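Local coordinates for protein dual function macrocyclase-peptidase POPB (Galerina marginata, PDB 5N4B) that cleaves peptide bonds after prolyl residues and macrocyclises a 25-residue peptide in the biosynthesis of the amanitin toxins, at residues R16-D22 with V34-W40; A235-Y239 with I250-Q254. The protein carries 1 engineered substitution. All coordinates share one frame; numbering follows the deposited sequence.

Contact 1 (R16-D22 with V34-W40); sequences RRSDHVD and VPDPYQW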
ATOM      1  N   ARG A  16     -30.017 -17.323   4.826  1.00 21.80           N
ATOM      2  CA  ARG A  16     -30.636 -18.113   3.778  1.00 21.91           C
ATOM      3  C   ARG A  16     -29.582 -18.759   2.904  1.00 21.64           C
ATOM      4  O   ARG A  16     -28.538 -18.173   2.634  1.00 20.60           O
ATOM      5  CB  ARG A  16     -31.498 -17.174   2.906  1.00 24.68           C
ATOM      6  CG  ARG A  16     -32.192 -17.866   1.753  1.00 24.82           C
ATOM      7  CD  ARG A  16     -33.279 -16.948   1.193  1.00 26.45           C
ATOM      8  NE  ARG A  16     -32.730 -15.748   0.573  1.00 24.78           N
ATOM      9  CZ  ARG A  16     -32.379 -15.665  -0.708  1.00 25.61           C
ATOM     10  NH1 ARG A  16     -32.528 -16.704  -1.530  1.00 25.42           N
ATOM     11  NH2 ARG A  16     -31.887 -14.545  -1.179  1.00 25.31           N
ATOM     12  N   ARG A  17     -29.851 -19.989   2.458  1.00 23.54           N
ATOM     13  CA  ARG A  17     -29.025 -20.706   1.494  1.00 21.57           C
ATOM     14  C   ARG A  17     -29.822 -20.854   0.226  1.00 25.49           C
ATOM     15  O   ARG A  17     -30.857 -21.542   0.208  1.00 28.11           O
ATOM     16  CB  ARG A  17     -28.604 -22.077   1.998  1.00 21.88           C
ATOM     17  CG  ARG A  17     -27.632 -21.982   3.173  1.00 23.85           C
ATOM     18  CD  ARG A  17     -27.344 -23.338   3.834  1.00 24.35           C
ATOM     19  NE  ARG A  17     -26.782 -24.297   2.898  1.00 25.16           N
ATOM     20  CZ  ARG A  17     -25.517 -24.345   2.498  1.00 27.86           C
ATOM     21  NH1 ARG A  17     -24.631 -23.460   2.933  1.00 22.24           N
ATOM     22  NH2 ARG A  17     -25.094 -25.295   1.668  1.00 29.21           N
ATOM     23  N   SER A  18     -29.376 -20.203  -0.829  1.00 24.57           N
ATOM     24  CA  SER A  18     -30.065 -20.312  -2.096  1.00 26.12           C
ATOM     25  C   SER A  18     -29.698 -21.607  -2.797  1.00 29.71           C
ATOM     26  O   SER A  18     -28.814 -22.361  -2.377  1.00 28.27           O
ATOM     27  CB  SER A  18     -29.754 -19.119  -2.969  1.00 26.30           C
ATOM     28  OG  SER A  18     -28.494 -19.315  -3.599  1.00 27.64           O
ATOM     29  N   ASP A  19     -30.423 -21.882  -3.882  1.00 30.80           N
ATOM     30  CA  ASP A  19     -30.140 -23.054  -4.695  1.00 29.74           C
ATOM     31  C   ASP A  19     -29.215 -22.748  -5.887  1.00 35.08           C
ATOM     32  O   ASP A  19     -29.074 -23.586  -6.782  1.00 33.18           O
ATOM     33  CB  ASP A  19     -31.463 -23.706  -5.160  1.00 36.33           C
ATOM     34  CG  ASP A  19     -32.185 -22.913  -6.235  1.00 48.10           C
ATOM     35  OD1 ASP A  19     -31.790 -21.775  -6.553  1.00 40.20           O
ATOM     36  OD2 ASP A  19     -33.190 -23.439  -6.783  1.00 56.81           O
ATOM     37  N   HIS A  20     -28.531 -21.599  -5.874  1.00 29.32           N
ATOM     38  CA  HIS A  20     -27.662 -21.207  -6.984  1.00 32.03           C
ATOM     39  C   HIS A  20     -26.503 -22.184  -7.148  1.00 28.45           C
ATOM     40  O   HIS A  20     -25.828 -22.546  -6.181  1.00 25.43           O
ATOM     41  CB  HIS A  20     -27.101 -19.809  -6.741  1.00 27.80           C
ATOM     42  CG  HIS A  20     -26.354 -19.257  -7.903  1.00 31.91           C
ATOM     43  ND1 HIS A  20     -26.932 -18.423  -8.839  1.00 38.82           N
ATOM     44  CD2 HIS A  20     -25.077 -19.445  -8.305  1.00 31.87           C
ATOM     45  CE1 HIS A  20     -26.035 -18.125  -9.765  1.00 43.12           C
ATOM     46  NE2 HIS A  20     -24.904 -18.737  -9.463  1.00 36.48           N
ATOM     47  N   VAL A  21     -26.244 -22.577  -8.385  1.00 29.18           N
ATOM     48  CA  VAL A  21     -25.120 -23.434  -8.731  1.00 30.05           C
ATOM     49  C   VAL A  21     -24.448 -22.819  -9.941  1.00 32.27           C
ATOM     50  O   VAL A  21     -25.121 -22.440 -10.908  1.00 35.75           O
ATOM     51  CB  VAL A  21     -25.548 -24.888  -9.037  1.00 33.81           C
ATOM     52  CG1 VAL A  21     -24.323 -25.727  -9.463  1.00 35.99           C
ATOM     53  CG2 VAL A  21     -26.191 -25.523  -7.852  1.00 33.90           C
ATOM     54  N   ASP A  22     -23.123 -22.740  -9.899  1.00 29.35           N
ATOM     55  CA  ASP A  22     -22.326 -22.365 -11.049  1.00 28.57           C
ATOM     56  C   ASP A  22     -21.550 -23.585 -11.496  1.00 32.50           C
ATOM     57  O   ASP A  22     -21.071 -24.354 -10.661  1.00 35.23           O
ATOM     58  CB  ASP A  22     -21.317 -21.275 -10.681  1.00 29.30           C
ATOM     59  CG  ASP A  22     -21.980 -20.013 -10.160  1.00 29.09           C
ATOM     60  OD1 ASP A  22     -22.721 -19.409 -10.959  1.00 35.71           O
ATOM     61  OD2 ASP A  22     -21.693 -19.621  -8.997  1.00 31.12           O
ATOM     62  N   VAL A  34     -20.609 -26.220  -8.772  1.00 26.93           N
ATOM     63  CA  VAL A  34     -20.166 -25.577  -7.543  1.00 27.27           C
ATOM     64  C   VAL A  34     -21.364 -24.827  -6.971  1.00 25.97           C
ATOM     65  O   VAL A  34     -21.720 -23.750  -7.449  1.00 24.67           O
ATOM     66  CB  VAL A  34     -18.992 -24.616  -7.808  1.00 27.15           C
ATOM     67  CG1 VAL A  34     -18.568 -23.919  -6.504  1.00 25.41           C
ATOM     68  CG2 VAL A  34     -17.807 -25.372  -8.414  1.00 29.89           C
ATOM     69  N   PRO A  35     -22.008 -25.360  -5.937  1.00 27.42           N
ATOM     70  CA  PRO A  35     -23.099 -24.601  -5.299  1.00 27.66           C
ATOM     71  C   PRO A  35     -22.547 -23.301  -4.739  1.00 24.60           C
ATOM     72  O   PRO A  35     -21.456 -23.281  -4.171  1.00 24.27           O
ATOM     73  CB  PRO A  35     -23.551 -25.519  -4.168  1.00 31.62           C
ATOM     74  CG  PRO A  35     -23.172 -26.918  -4.651  1.00 33.04           C
ATOM     75  CD  PRO A  35     -21.830 -26.694  -5.323  1.00 31.66           C
ATOM     76  N   ASP A  36     -23.340 -22.227  -4.862  1.00 22.45           N
ATOM     77  CA  ASP A  36     -23.003 -20.917  -4.287  1.00 19.97           C
ATOM     78  C   ASP A  36     -24.232 -20.427  -3.523  1.00 19.98           C
ATOM     79  O   ASP A  36     -24.904 -19.470  -3.928  1.00 22.06           O
ATOM     80  CB  ASP A  36     -22.545 -19.928  -5.355  1.00 20.77           C
ATOM     81  CG  ASP A  36     -21.660 -18.774  -4.786  1.00 20.73           C
ATOM     82  OD1 ASP A  36     -20.856 -19.029  -3.849  1.00 22.09           O
ATOM     83  OD2 ASP A  36     -21.747 -17.639  -5.306  1.00 22.42           O
ATOM     84  N   PRO A  37     -24.534 -21.057  -2.384  1.00 20.34           N
ATOM     85  CA  PRO A  37     -25.759 -20.736  -1.648  1.00 21.69           C
ATOM     86  C   PRO A  37     -25.777 -19.340  -1.101  1.00 20.24           C
ATOM     87  O   PRO A  37     -26.844 -18.857  -0.690  1.00 20.81           O
ATOM     88  CB  PRO A  37     -25.787 -21.786  -0.515  1.00 20.60           C
ATOM     89  CG  PRO A  37     -24.382 -22.232  -0.395  1.00 21.67           C
ATOM     90  CD  PRO A  37     -23.803 -22.174  -1.780  1.00 21.17           C
ATOM     91  N   TYR A  38     -24.605 -18.683  -1.025  1.00 19.30           N
ATOM     92  CA  TYR A  38     -24.515 -17.314  -0.532  1.00 17.57           C
ATOM     93  C   TYR A  38     -24.250 -16.314  -1.661  1.00 18.30           C
ATOM     94  O   TYR A  38     -23.770 -15.194  -1.412  1.00 18.11           O
ATOM     95  CB  TYR A  38     -23.478 -17.204   0.612  1.00 18.62           C
ATOM     96  CG  TYR A  38     -23.801 -18.205   1.720  1.00 19.84           C
ATOM     97  CD1 TYR A  38     -25.023 -18.182   2.391  1.00 18.61           C
ATOM     98  CD2 TYR A  38     -22.884 -19.205   2.065  1.00 17.90           C
ATOM     99  CE1 TYR A  38     -25.313 -19.109   3.354  1.00 19.97           C
ATOM    100  CE2 TYR A  38     -23.179 -20.123   3.022  1.00 18.10           C
ATOM    101  CZ  TYR A  38     -24.373 -20.091   3.670  1.00 17.85           C
ATOM    102  OH  TYR A  38     -24.663 -21.068   4.624  1.00 19.88           O
ATOM    103  N   GLN A  39     -24.590 -16.680  -2.895  1.00 20.38           N
ATOM    104  CA  GLN A  39     -24.457 -15.740  -4.009  1.00 20.48           C
ATOM    105  C   GLN A  39     -25.175 -14.441  -3.713  1.00 20.10           C
ATOM    106  O   GLN A  39     -24.724 -13.370  -4.133  1.00 20.39           O
ATOM    107  CB  GLN A  39     -24.970 -16.379  -5.312  1.00 20.86           C
ATOM    108  CG  GLN A  39     -24.846 -15.442  -6.535  1.00 30.71           C
ATOM    109  CD  GLN A  39     -25.934 -14.381  -6.571  1.00 33.85           C
ATOM    110  OE1 GLN A  39     -27.081 -14.641  -6.193  1.00 30.06           O
ATOM    111  NE2 GLN A  39     -25.582 -13.156  -6.994  1.00 33.42           N
ATOM    112  N   TRP A  40     -26.285 -14.510  -2.976  1.00 18.74           N
ATOM    113  CA  TRP A  40     -27.099 -13.338  -2.681  1.00 17.21           C
ATOM    114  C   TRP A  40     -26.371 -12.320  -1.807  1.00 20.38           C
ATOM    115  O   TRP A  40     -26.740 -11.149  -1.807  1.00 19.95           O
ATOM    116  CB  TRP A  40     -28.442 -13.748  -2.083  1.00 18.73           C
ATOM    117  CG  TRP A  40     -28.351 -14.483  -0.799  1.00 18.92           C
ATOM    118  CD1 TRP A  40     -28.201 -15.820  -0.635  1.00 20.58           C
ATOM    119  CD2 TRP A  40     -28.392 -13.900   0.492  1.00 19.04           C
ATOM    120  NE1 TRP A  40     -28.143 -16.105   0.724  1.00 19.94           N
ATOM    121  CE2 TRP A  40     -28.270 -14.944   1.429  1.00 20.81           C
ATOM    122  CE3 TRP A  40     -28.545 -12.591   0.961  1.00 22.47           C
ATOM    123  CZ2 TRP A  40     -28.303 -14.725   2.802  1.00 23.59           C
ATOM    124  CZ3 TRP A  40     -28.568 -12.376   2.324  1.00 26.44           C
ATOM    125  CH2 TRP A  40     -28.441 -13.433   3.232  1.00 26.17           C
TER
HETATM  126  O   HOH W   1     -28.430 -16.464  -4.946  1.00 30.00           O
HETATM  127  O   HOH W   2     -22.305 -17.447  -7.896  1.00 26.97           O

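Contact 2 (A235-Y239 with I250-Q254); sequences AMMCY and IIVYQ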
ATOM      1  N   ALA A 235      -9.685   3.464 -19.761  1.00 16.77           N
ATOM      2  CA  ALA A 235      -8.845   4.544 -19.244  1.00 15.99           C
ATOM      3  C   ALA A 235      -8.235   5.362 -20.364  1.00 17.19           C
ATOM      4  O   ALA A 235      -7.928   4.866 -21.466  1.00 18.26           O
ATOM      5  CB  ALA A 235      -7.710   3.983 -18.400  1.00 17.11           C
ATOM      6  N   MET A 236      -8.029   6.623 -20.061  1.00 16.74           N
ATOM      7  CA  MET A 236      -7.432   7.589 -20.970  1.00 18.10           C
ATOM      8  C   MET A 236      -6.341   8.323 -20.215  1.00 15.91           C
ATOM      9  O   MET A 236      -6.578   8.855 -19.123  1.00 17.87           O
ATOM     10  CB  MET A 236      -8.464   8.650 -21.424  1.00 21.68           C
ATOM     11  CG  MET A 236      -9.621   8.089 -22.200  1.00 23.73           C
ATOM     12  SD  MET A 236     -11.045   9.185 -22.226  1.00 27.04           S
ATOM     13  CE  MET A 236     -11.807   8.672 -20.686  1.00 25.31           C
ATOM     14  N   MET A 237      -5.160   8.418 -20.800  1.00 15.77           N
ATOM     15  CA  MET A 237      -4.157   9.346 -20.297  1.00 14.11           C
ATOM     16  C   MET A 237      -4.407  10.701 -20.949  1.00 16.85           C
ATOM     17  O   MET A 237      -4.436  10.818 -22.178  1.00 17.99           O
ATOM     18  CB  MET A 237      -2.741   8.840 -20.578  1.00 15.57           C
ATOM     19  CG  MET A 237      -1.646   9.745 -20.074  1.00 16.31           C
ATOM     20  SD  MET A 237      -1.638  10.075 -18.318  1.00 16.93           S
ATOM     21  CE  MET A 237      -1.383   8.423 -17.703  1.00 14.27           C
ATOM     22  N   CYS A 238      -4.592  11.714 -20.133  1.00 15.63           N
ATOM     23  CA  CYS A 238      -5.028  13.017 -20.572  1.00 15.81           C
ATOM     24  C   CYS A 238      -4.087  14.087 -20.064  1.00 13.70           C
ATOM     25  O   CYS A 238      -3.275  13.852 -19.143  1.00 15.35           O
ATOM     26  CB  CYS A 238      -6.429  13.330 -20.047  1.00 16.45           C
ATOM     27  SG  CYS A 238      -7.707  12.273 -20.755  1.00 20.76           S
ATOM     28  N   TYR A 239      -4.204  15.260 -20.679  1.00 17.02           N
ATOM     29  CA  TYR A 239      -3.449  16.445 -20.302  1.00 16.09           C
ATOM     30  C   TYR A 239      -4.398  17.595 -20.027  1.00 17.62           C
ATOM     31  O   TYR A 239      -5.268  17.895 -20.854  1.00 18.78           O
ATOM     32  CB  TYR A 239      -2.454  16.818 -21.407  1.00 16.85           C
ATOM     33  CG  TYR A 239      -1.714  18.074 -21.169  1.00 16.49           C
ATOM     34  CD1 TYR A 239      -0.613  18.164 -20.313  1.00 17.95           C
ATOM     35  CD2 TYR A 239      -2.141  19.215 -21.840  1.00 19.85           C
ATOM     36  CE1 TYR A 239       0.031  19.429 -20.162  1.00 20.41           C
ATOM     37  CE2 TYR A 239      -1.539  20.409 -21.670  1.00 27.30           C
ATOM     38  CZ  TYR A 239      -0.479  20.515 -20.871  1.00 20.96           C
ATOM     39  OH  TYR A 239       0.040  21.809 -20.803  1.00 28.25           O
ATOM     40  N   ILE A 250      -6.703  17.348 -23.395  1.00 23.98           N
ATOM     41  CA  ILE A 250      -6.227  16.570 -24.533  1.00 24.87           C
ATOM     42  C   ILE A 250      -6.143  15.107 -24.119  1.00 24.93           C
ATOM     43  O   ILE A 250      -5.633  14.800 -23.034  1.00 22.10           O
ATOM     44  CB  ILE A 250      -4.841  17.093 -24.958  1.00 24.62           C
ATOM     45  CG1 ILE A 250      -4.982  18.512 -25.513  1.00 37.14           C
ATOM     46  CG2 ILE A 250      -4.199  16.166 -25.981  1.00 31.81           C
ATOM     47  CD1 ILE A 250      -3.660  19.235 -25.682  1.00 40.08           C
ATOM     48  N   ILE A 251      -6.604  14.189 -24.965  1.00 24.02           N
ATOM     49  CA  ILE A 251      -6.388  12.763 -24.770  1.00 22.70           C
ATOM     50  C   ILE A 251      -5.035  12.434 -25.391  1.00 24.34           C
ATOM     51  O   ILE A 251      -4.883  12.449 -26.621  1.00 27.19           O
ATOM     52  CB  ILE A 251      -7.497  11.893 -25.385  1.00 24.92           C
ATOM     53  CG1 ILE A 251      -8.819  12.130 -24.653  1.00 27.97           C
ATOM     54  CG2 ILE A 251      -7.125  10.421 -25.239  1.00 31.12           C
ATOM     55  CD1 ILE A 251     -10.009  11.355 -25.269  1.00 35.69           C
ATOM     56  N   VAL A 252      -4.046  12.166 -24.541  1.00 19.69           N
ATOM     57  CA  VAL A 252      -2.679  11.823 -24.928  1.00 19.19           C
ATOM     58  C   VAL A 252      -2.600  10.374 -25.405  1.00 21.68           C
ATOM     59  O   VAL A 252      -1.885  10.046 -26.366  1.00 23.89           O
ATOM     60  CB  VAL A 252      -1.778  12.078 -23.698  1.00 21.23           C
ATOM     61  CG1 VAL A 252      -0.443  11.523 -23.852  1.00 25.67           C
ATOM     62  CG2 VAL A 252      -1.707  13.576 -23.429  1.00 27.73           C
ATOM     63  N   TYR A 253      -3.330   9.473 -24.761  1.00 19.04           N
ATOM     64  CA  TYR A 253      -3.373   8.090 -25.204  1.00 19.05           C
ATOM     65  C   TYR A 253      -4.620   7.390 -24.671  1.00 17.76           C
ATOM     66  O   TYR A 253      -5.016   7.588 -23.528  1.00 19.02           O
ATOM     67  CB  TYR A 253      -2.138   7.257 -24.795  1.00 19.02           C
ATOM     68  CG  TYR A 253      -2.103   5.964 -25.590  1.00 18.77           C
ATOM     69  CD1 TYR A 253      -1.840   6.000 -26.950  1.00 20.26           C
ATOM     70  CD2 TYR A 253      -2.335   4.749 -25.010  1.00 18.09           C
ATOM     71  CE1 TYR A 253      -1.867   4.839 -27.716  1.00 21.96           C
ATOM     72  CE2 TYR A 253      -2.325   3.551 -25.730  1.00 19.85           C
ATOM     73  CZ  TYR A 253      -2.098   3.617 -27.099  1.00 22.33           C
ATOM     74  OH  TYR A 253      -2.111   2.493 -27.896  1.00 24.15           O
ATOM     75  N   GLN A 254      -5.194   6.513 -25.493  1.00 19.56           N
ATOM     76  CA  GLN A 254      -6.149   5.504 -25.045  1.00 19.47           C
ATOM     77  C   GLN A 254      -6.114   4.354 -26.038  1.00 21.34           C
ATOM     78  O   GLN A 254      -5.565   4.498 -27.140  1.00 23.79           O
ATOM     79  CB  GLN A 254      -7.563   6.074 -24.904  1.00 24.43           C
ATOM     80  CG  GLN A 254      -8.266   6.391 -26.181  1.00 26.99           C
ATOM     81  CD  GLN A 254      -9.698   6.835 -25.894  1.00 29.33           C
ATOM     82  OE1 GLN A 254     -10.480   6.121 -25.249  1.00 37.62           O
ATOM     83  NE2 GLN A 254     -10.019   7.998 -26.336  1.00 34.92           N
TER

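Contact 1 (R16-D22 with V34-W40)
Arg16 meets Trp40 twice, with its guanidinium over the indole and its carbonyl at the indole edge. Arg16 NH2 lies 3.6 Å from Trp40 CG, the two planes inclined by about 28°, in a cation-pi stack; Trp40 NE1, at the ring edge, donates to Arg16 O (2.8 Å), reaching it from above the carbonyl plane. Trp40 CG stands between its own backbone N and carbonyl carbon (chi1 61°), which turns the indole towards Arg16. Arg17 bends at chi3 so that Pro37 CB and CG lie over one face of its guanidinium, and Arg17 NH1, in plane, donates to Tyr38 OH (2.9 Å). Next along the chain, Ser18 N donates to Pro37 O on a lone pair (2.9 Å). Gln39 CG sits 4.2 Å above the centre of the His20 ring, whose NE2 donates to Asp22 OD1 (2.7 Å), fixing its rotation. A water donates to both Asp22 OD2 and Asp36 OD2 and, with Lys672 on Asp36, probably eases the approach of the carboxylates. Glu47 pairs with Arg16, while Tyr38 packs on helix 668-680. Backbone bonds of Asp22 with Val34 and from Asp36 N to His20 O (2.8 Å) continue the pairing into the antiparallel beta hairpin of strands 21-26 and 30-35.

Contact 2 (A235-Y239 with I250-Q254)
A classic beta bulge interrupts the antiparallel hairpin of strands 236-241 and 250-254, the last two strands of a four-stranded propeller blade. Two residues, Val252 and Tyr253, stand across from the single Met237, whose carbonyl oxygen is gripped by two backbone donors: Val252 N at 2.7 Å, with a bent N-H...O angle of 133°, and Tyr253 N at 3.1 Å. Met237 N returns a bond to Tyr253 O (2.9 Å). Past the bulge the register has moved by one residue, and Tyr239 and Ile250 form a regular hydrogen-bonded pair, with Tyr239 N donating to Ile250 O (2.8 Å) and Ile250 N to Tyr239 O. Between the two bonded pairs, Cys238 lies opposite Ile251, and its CA makes a close C-H...O contact with Ile250 O.

In the bulge, the side chain of Val252 points toward the partner strand. With CG2 anti to its carbonyl carbon, that methyl comes 3.9 Å from Tyr239 CB. On the face of Tyr239 and Ile250, these two side chains run alongside each other, Ile250 CD1 4.1 Å from Tyr239 CD2. On the face of Met236, Cys238 and Ile251, Met236 SD touches Ile251 CD1 (3.9 Å), and Cys238 SG lies against CG1 of the same isoleucine.

On the side of strand 236-241 away from strand 250-254, strand 214-219 pairs with it through backbone bonds of Met236 with Arg219 and Cys238 with Tyr217. Strand 250-254 is the outermost of its blade, and Tyr253 leans from it into the following one, meeting Tyr263 and Trp289 edge-to-face and packing on Leu276 of strand 273-279.

Both contacts close beta hairpins and both are partly buried, but they hold different elements, their centres about 42 Å apart and their nearest atoms about 26 Å. Contact 1 is the more exposed and polar: beyond two bridged residue pairs its chains leave the sheet, and charged and aromatic side chains and bridging waters add to a few backbone bonds, with outer partners that include helices 46-64 and 668-680. Contact 2 stays within a sheet for most of its length, where backbone bonds and apolar side chains prevail and the neighbours are mainly strands and loops of the propeller. Neither lies near the charge relay residues Ala578 (engineered), Asp662 and His699.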